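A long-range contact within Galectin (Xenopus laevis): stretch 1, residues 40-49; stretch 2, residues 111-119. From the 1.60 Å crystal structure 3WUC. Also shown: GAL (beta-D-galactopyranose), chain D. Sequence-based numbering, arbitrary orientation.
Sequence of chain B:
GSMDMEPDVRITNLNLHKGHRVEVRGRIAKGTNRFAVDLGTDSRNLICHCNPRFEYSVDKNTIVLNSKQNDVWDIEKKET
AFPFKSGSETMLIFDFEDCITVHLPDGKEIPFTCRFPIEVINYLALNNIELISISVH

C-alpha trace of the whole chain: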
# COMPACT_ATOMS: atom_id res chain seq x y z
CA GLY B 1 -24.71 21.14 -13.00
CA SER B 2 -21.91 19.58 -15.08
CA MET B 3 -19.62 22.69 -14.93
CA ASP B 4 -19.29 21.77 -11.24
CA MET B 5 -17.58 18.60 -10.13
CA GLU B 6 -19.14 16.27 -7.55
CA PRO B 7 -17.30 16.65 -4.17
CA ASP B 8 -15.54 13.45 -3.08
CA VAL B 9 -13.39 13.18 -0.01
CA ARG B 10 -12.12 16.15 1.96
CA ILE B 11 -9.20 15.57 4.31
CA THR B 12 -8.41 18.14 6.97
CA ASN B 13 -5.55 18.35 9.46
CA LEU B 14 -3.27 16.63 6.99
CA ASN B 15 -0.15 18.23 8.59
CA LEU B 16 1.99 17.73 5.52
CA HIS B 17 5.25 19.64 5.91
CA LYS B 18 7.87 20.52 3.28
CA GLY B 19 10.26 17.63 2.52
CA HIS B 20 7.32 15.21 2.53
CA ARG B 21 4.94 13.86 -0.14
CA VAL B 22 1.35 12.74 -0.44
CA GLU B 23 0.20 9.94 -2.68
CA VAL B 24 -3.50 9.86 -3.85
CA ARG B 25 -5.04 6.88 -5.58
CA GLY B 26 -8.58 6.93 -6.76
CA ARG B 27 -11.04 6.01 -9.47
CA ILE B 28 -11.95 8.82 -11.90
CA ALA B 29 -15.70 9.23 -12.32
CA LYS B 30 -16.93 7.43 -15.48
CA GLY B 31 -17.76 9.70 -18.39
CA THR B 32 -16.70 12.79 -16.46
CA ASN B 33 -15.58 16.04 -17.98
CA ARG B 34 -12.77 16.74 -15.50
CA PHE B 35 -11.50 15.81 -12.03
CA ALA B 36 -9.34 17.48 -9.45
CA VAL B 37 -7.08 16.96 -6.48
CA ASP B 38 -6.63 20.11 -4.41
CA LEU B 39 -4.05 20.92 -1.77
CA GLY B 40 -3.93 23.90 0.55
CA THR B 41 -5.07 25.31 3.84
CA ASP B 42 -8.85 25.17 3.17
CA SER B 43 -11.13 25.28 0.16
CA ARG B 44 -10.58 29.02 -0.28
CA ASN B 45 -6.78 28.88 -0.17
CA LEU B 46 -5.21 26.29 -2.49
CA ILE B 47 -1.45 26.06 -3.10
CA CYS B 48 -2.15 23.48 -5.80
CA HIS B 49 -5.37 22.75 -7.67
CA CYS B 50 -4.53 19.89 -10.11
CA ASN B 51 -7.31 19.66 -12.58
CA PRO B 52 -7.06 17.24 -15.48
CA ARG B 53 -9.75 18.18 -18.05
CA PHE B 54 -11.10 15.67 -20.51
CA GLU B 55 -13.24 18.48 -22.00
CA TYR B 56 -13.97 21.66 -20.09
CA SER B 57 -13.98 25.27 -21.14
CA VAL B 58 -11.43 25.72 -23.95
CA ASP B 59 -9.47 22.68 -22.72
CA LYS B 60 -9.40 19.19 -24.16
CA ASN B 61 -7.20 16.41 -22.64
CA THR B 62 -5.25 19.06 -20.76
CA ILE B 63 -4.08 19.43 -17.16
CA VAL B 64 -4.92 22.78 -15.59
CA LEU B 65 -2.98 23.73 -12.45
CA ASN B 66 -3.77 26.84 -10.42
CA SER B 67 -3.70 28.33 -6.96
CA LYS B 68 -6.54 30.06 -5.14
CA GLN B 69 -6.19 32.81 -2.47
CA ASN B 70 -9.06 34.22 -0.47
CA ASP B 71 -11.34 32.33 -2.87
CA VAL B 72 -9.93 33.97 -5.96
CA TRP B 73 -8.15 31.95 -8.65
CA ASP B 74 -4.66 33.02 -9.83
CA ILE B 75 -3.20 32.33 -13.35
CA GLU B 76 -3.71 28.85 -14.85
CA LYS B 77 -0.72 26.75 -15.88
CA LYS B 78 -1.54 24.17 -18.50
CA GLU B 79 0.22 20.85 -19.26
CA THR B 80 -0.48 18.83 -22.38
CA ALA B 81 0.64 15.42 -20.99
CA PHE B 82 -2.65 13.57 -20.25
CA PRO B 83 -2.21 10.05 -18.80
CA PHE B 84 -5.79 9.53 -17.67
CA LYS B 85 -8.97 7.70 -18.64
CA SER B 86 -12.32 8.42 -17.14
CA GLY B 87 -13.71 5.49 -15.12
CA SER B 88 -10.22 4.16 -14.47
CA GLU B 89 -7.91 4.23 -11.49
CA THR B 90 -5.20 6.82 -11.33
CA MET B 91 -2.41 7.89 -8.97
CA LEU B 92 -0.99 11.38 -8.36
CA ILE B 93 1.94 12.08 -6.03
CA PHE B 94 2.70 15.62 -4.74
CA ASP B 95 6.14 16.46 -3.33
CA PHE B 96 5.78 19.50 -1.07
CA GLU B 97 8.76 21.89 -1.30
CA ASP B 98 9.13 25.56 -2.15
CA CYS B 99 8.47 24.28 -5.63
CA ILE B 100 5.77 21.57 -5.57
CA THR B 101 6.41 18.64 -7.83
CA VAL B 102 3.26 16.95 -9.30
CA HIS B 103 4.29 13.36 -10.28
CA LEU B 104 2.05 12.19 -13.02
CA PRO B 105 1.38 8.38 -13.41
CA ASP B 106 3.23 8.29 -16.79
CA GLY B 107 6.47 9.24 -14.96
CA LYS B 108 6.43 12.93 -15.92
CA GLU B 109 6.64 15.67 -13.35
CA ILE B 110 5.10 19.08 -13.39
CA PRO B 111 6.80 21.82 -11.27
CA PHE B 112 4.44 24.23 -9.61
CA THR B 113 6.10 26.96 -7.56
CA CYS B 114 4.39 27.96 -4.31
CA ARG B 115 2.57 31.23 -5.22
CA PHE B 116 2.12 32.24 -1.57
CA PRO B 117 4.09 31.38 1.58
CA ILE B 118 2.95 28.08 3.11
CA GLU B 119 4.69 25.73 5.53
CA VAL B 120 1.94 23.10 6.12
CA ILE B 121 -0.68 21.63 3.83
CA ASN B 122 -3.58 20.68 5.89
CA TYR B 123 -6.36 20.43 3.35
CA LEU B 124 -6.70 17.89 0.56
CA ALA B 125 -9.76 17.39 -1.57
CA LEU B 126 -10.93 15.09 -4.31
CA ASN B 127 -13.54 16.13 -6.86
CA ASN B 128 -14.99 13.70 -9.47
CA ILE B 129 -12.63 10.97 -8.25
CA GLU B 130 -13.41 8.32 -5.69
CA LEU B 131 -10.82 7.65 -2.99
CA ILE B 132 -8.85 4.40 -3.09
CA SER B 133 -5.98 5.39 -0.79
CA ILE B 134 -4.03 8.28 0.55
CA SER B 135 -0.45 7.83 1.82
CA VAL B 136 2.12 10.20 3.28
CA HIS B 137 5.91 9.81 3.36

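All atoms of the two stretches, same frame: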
# COMPACT_ATOMS: atom_id res chain seq x y z
N GLY B 40 -4.09 22.55 0.04
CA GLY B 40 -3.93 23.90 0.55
C GLY B 40 -4.22 23.96 2.01
O GLY B 40 -3.91 23.04 2.76
N THR B 41 -4.70 25.13 2.43
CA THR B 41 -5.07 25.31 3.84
C THR B 41 -6.52 25.16 4.09
O THR B 41 -6.85 24.77 5.25
CB THR B 41 -4.49 26.67 4.34
OG1 THR B 41 -5.12 27.71 3.64
CG2 THR B 41 -3.19 26.84 4.04
N ASP B 42 -7.42 25.37 3.13
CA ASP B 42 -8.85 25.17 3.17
C ASP B 42 -9.32 25.36 1.75
O ASP B 42 -8.49 25.63 0.77
CB ASP B 42 -9.51 26.21 4.17
CG ASP B 42 -9.20 27.71 3.81
OD1 ASP B 42 -9.44 28.10 2.69
OD2 ASP B 42 -8.66 28.44 4.62
N SER B 43 -10.61 25.29 1.50
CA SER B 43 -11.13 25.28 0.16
C SER B 43 -10.97 26.66 -0.56
O SER B 43 -11.02 26.74 -1.79
CB SER B 43 -12.57 24.79 0.08
OG SER B 43 -13.40 25.75 0.69
N ARG B 44 -10.76 27.68 0.25
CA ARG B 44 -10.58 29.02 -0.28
C ARG B 44 -9.14 29.36 -0.59
O ARG B 44 -8.83 30.41 -1.21
CB ARG B 44 -11.15 30.11 0.71
CG ARG B 44 -12.62 29.90 0.91
CD ARG B 44 -13.03 30.63 2.18
NE ARG B 44 -12.40 31.92 2.27
CZ ARG B 44 -12.82 32.99 1.63
NH1 ARG B 44 -13.96 33.00 0.95
NH2 ARG B 44 -12.08 34.06 1.72
N ASN B 45 -8.19 28.57 -0.11
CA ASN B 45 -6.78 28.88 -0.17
C ASN B 45 -6.06 27.59 -0.53
O ASN B 45 -5.64 26.82 0.36
CB ASN B 45 -6.24 29.44 1.13
CG ASN B 45 -6.84 30.79 1.42
OD1 ASN B 45 -6.40 31.81 0.90
ND2 ASN B 45 -7.96 30.75 2.10
N LEU B 46 -5.83 27.49 -1.82
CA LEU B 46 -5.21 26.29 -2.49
C LEU B 46 -3.82 26.65 -2.99
O LEU B 46 -3.64 27.53 -3.82
CB LEU B 46 -6.08 25.78 -3.55
CG LEU B 46 -7.56 25.38 -3.25
CD1 LEU B 46 -8.40 24.94 -4.40
CD2 LEU B 46 -7.49 24.32 -2.12
N ILE B 47 -2.80 25.92 -2.54
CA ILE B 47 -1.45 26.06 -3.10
C ILE B 47 -1.35 25.26 -4.39
O ILE B 47 -0.50 25.66 -5.21
CB ILE B 47 -0.33 25.66 -2.08
CG1 ILE B 47 1.00 26.23 -2.42
CG2 ILE B 47 -0.30 24.15 -1.81
CD1 ILE B 47 1.07 27.73 -2.21
N CYS B 48 -2.15 24.20 -4.55
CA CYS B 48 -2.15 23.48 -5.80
C CYS B 48 -3.50 22.87 -6.07
O CYS B 48 -3.94 21.99 -5.34
CB CYS B 48 -1.04 22.42 -5.77
SG CYS B 48 -0.88 21.57 -7.39
N HIS B 49 -4.18 23.35 -7.09
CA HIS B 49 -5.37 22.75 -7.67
C HIS B 49 -4.95 22.05 -8.94
O HIS B 49 -4.44 22.72 -9.81
CB HIS B 49 -6.36 23.87 -8.00
CG HIS B 49 -7.52 23.52 -8.91
ND1 HIS B 49 -8.60 22.75 -8.55
CD2 HIS B 49 -7.83 23.96 -10.16
CE1 HIS B 49 -9.49 22.72 -9.51
NE2 HIS B 49 -9.05 23.46 -10.50
N PRO B 111 6.47 20.88 -12.40
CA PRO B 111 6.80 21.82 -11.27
C PRO B 111 5.67 22.83 -11.09
O PRO B 111 5.02 23.24 -12.06
CB PRO B 111 8.12 22.50 -11.71
CG PRO B 111 8.11 22.34 -13.20
CD PRO B 111 7.28 21.14 -13.63
N PHE B 112 5.41 23.21 -9.86
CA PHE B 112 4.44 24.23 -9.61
C PHE B 112 4.94 25.01 -8.41
O PHE B 112 4.86 24.59 -7.24
CB PHE B 112 3.00 23.64 -9.38
CG PHE B 112 1.91 24.62 -9.50
CD1 PHE B 112 1.66 25.36 -10.66
CD2 PHE B 112 1.15 24.93 -8.39
CE1 PHE B 112 0.68 26.33 -10.76
CE2 PHE B 112 0.12 25.85 -8.48
CZ PHE B 112 -0.11 26.61 -9.64
N THR B 113 5.49 26.21 -8.66
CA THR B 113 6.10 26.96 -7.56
C THR B 113 5.03 27.43 -6.59
O THR B 113 3.91 27.79 -7.05
CB THR B 113 6.79 28.24 -8.13
OG1 THR B 113 7.75 27.84 -9.09
CG2 THR B 113 7.49 28.97 -7.06
N CYS B 114 5.33 27.44 -5.27
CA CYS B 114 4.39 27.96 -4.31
C CYS B 114 4.13 29.46 -4.61
O CYS B 114 5.10 30.22 -4.64
CB CYS B 114 4.89 27.84 -2.90
SG CYS B 114 4.82 26.14 -2.28
N ARG B 115 2.89 29.81 -4.88
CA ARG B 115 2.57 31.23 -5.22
C ARG B 115 2.37 32.11 -4.02
O ARG B 115 2.30 33.31 -4.15
CB ARG B 115 1.38 31.26 -6.04
CG ARG B 115 1.84 30.75 -7.44
CD ARG B 115 0.65 30.54 -8.26
NE ARG B 115 0.97 30.40 -9.67
CZ ARG B 115 0.03 30.21 -10.59
NH1 ARG B 115 0.38 30.10 -11.90
NH2 ARG B 115 -1.24 30.08 -10.22
N PHE B 116 2.20 31.50 -2.85
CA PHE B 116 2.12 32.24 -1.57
C PHE B 116 2.86 31.45 -0.50
O PHE B 116 3.04 30.25 -0.68
CB PHE B 116 0.66 32.57 -1.16
CG PHE B 116 -0.28 31.38 -1.06
CD1 PHE B 116 -0.40 30.64 0.11
CD2 PHE B 116 -1.02 30.96 -2.16
CE1 PHE B 116 -1.26 29.53 0.18
CE2 PHE B 116 -1.90 29.91 -2.07
CZ PHE B 116 -1.98 29.18 -0.92
N PRO B 117 3.35 32.09 0.58
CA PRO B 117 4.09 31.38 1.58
C PRO B 117 3.18 30.36 2.30
O PRO B 117 2.01 30.67 2.66
CB PRO B 117 4.58 32.48 2.53
CG PRO B 117 4.77 33.65 1.61
CD PRO B 117 3.57 33.56 0.73
N ILE B 118 3.68 29.15 2.39
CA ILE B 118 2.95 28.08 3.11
C ILE B 118 3.93 27.08 3.67
O ILE B 118 4.83 26.70 3.03
CB ILE B 118 1.90 27.40 2.21
CG1 ILE B 118 1.10 26.34 2.99
CG2 ILE B 118 2.59 26.86 0.98
CD1 ILE B 118 -0.17 25.95 2.27
N GLU B 119 3.78 26.68 4.92
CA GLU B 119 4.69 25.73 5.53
C GLU B 119 4.02 24.38 5.80
O GLU B 119 4.70 23.43 5.98
CB GLU B 119 5.33 26.25 6.82
CG GLU B 119 6.48 27.26 6.48
CD GLU B 119 7.59 26.66 5.52
OE1 GLU B 119 8.23 25.59 5.83
OE2 GLU B 119 7.88 27.26 4.45
C1 GAL D . -12.33 27.54 -13.52
C2 GAL D . -13.14 26.38 -13.01
C3 GAL D . -12.71 26.00 -11.61
C4 GAL D . -11.20 25.81 -11.59
C5 GAL D . -10.52 27.07 -12.18
C6 GAL D . -9.02 26.89 -12.20
O2 GAL D . -14.51 26.84 -12.94
O3 GAL D . -13.46 24.93 -11.11
O4 GAL D . -10.84 24.59 -12.29
O5 GAL D . -10.97 27.23 -13.51
O6 GAL D . -8.35 27.98 -12.81
O HOH W 1 1.30 27.64 -5.80

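No direct hydrogen bond joins these two stretches; the polar link between their backbones is a single water. Water 1 donates to Ile47 O at 2.7 Å and to Thr113 O at 2.9 Å, and accepts from Arg115 N at 2.8 Å. It thus ties a corner of the first stretch to the end of a strand and the following loop in the second. Ile47 CA and Cys114 CA are 6.3 Å apart, and Cys48 CA and Phe112 CA 7.6 Å, wider than the spacing of paired strands; the water bridges part of this gap.

Everything else across the contact is packing, and Ile47 is its hub. The chain turns a corner at this residue, and although its CA-to-CB bond points sideways, the side chain (chi1 t, chi2 p) brings its end nearer to the second stretch. Ile47 CD1 sits over one face of the Phe116 ring, 3.6 Å from its centroid and 10° off the normal, a nearly ideal CH-pi contact. The same methyl lies 3.6 Å from Ile118 CG2, while Ile47 CG1 meets Cys114 SG at 3.8 Å. One branched aliphatic residue therefore fills a pocket lined by an aromatic face, a methyl and a sulfur.

The two phenylalanines also meet backbone oxygens with their edges. Leu46 O lies near the plane of the Phe116 ring, 3.4 Å from Phe116 CE2, and Ile47 O lies near that of Phe112, 3.3 Å from Phe112 CE2. Ring edges carry partial positive charge, so a carbonyl oxygen is a favorable neighbor there; Ile47 O has the water as well. Beside this, Cys48 SG approaches Phe112 obliquely, 4.9 Å from the ring centroid, adding a soft, polarizable contact in a buried setting.

At the other end, Thr41 CG2 touches Ile118 CD1 at 3.6 Å, both CA-to-CB bonds pointing toward the opposite stretch. The loop that carries Thr41 is braced locally. Thr41 N donates to Asn45 O at 2.8 Å, and Asp42 to Asn45 forms a type I turn, closed by Asn45 N donating to Asp42 O at 3.1 Å. Asp42 OD1 accepts from Arg44 N at 2.8 Å and from Asn45 ND2 at 3.1 Å. Gly40 belongs to the same tight arrangement, since a CB there would come within 2.2 Å of Asn45 O.

Past the corner, His49 NE2 and GAL O4 share a hydrogen bond of 2.8 Å, in keeping with a galectin's galactose binding. The design rule is compact: apolar packing centered on Ile47, ring edges set against carbonyl oxygens, and one water bridging the backbones.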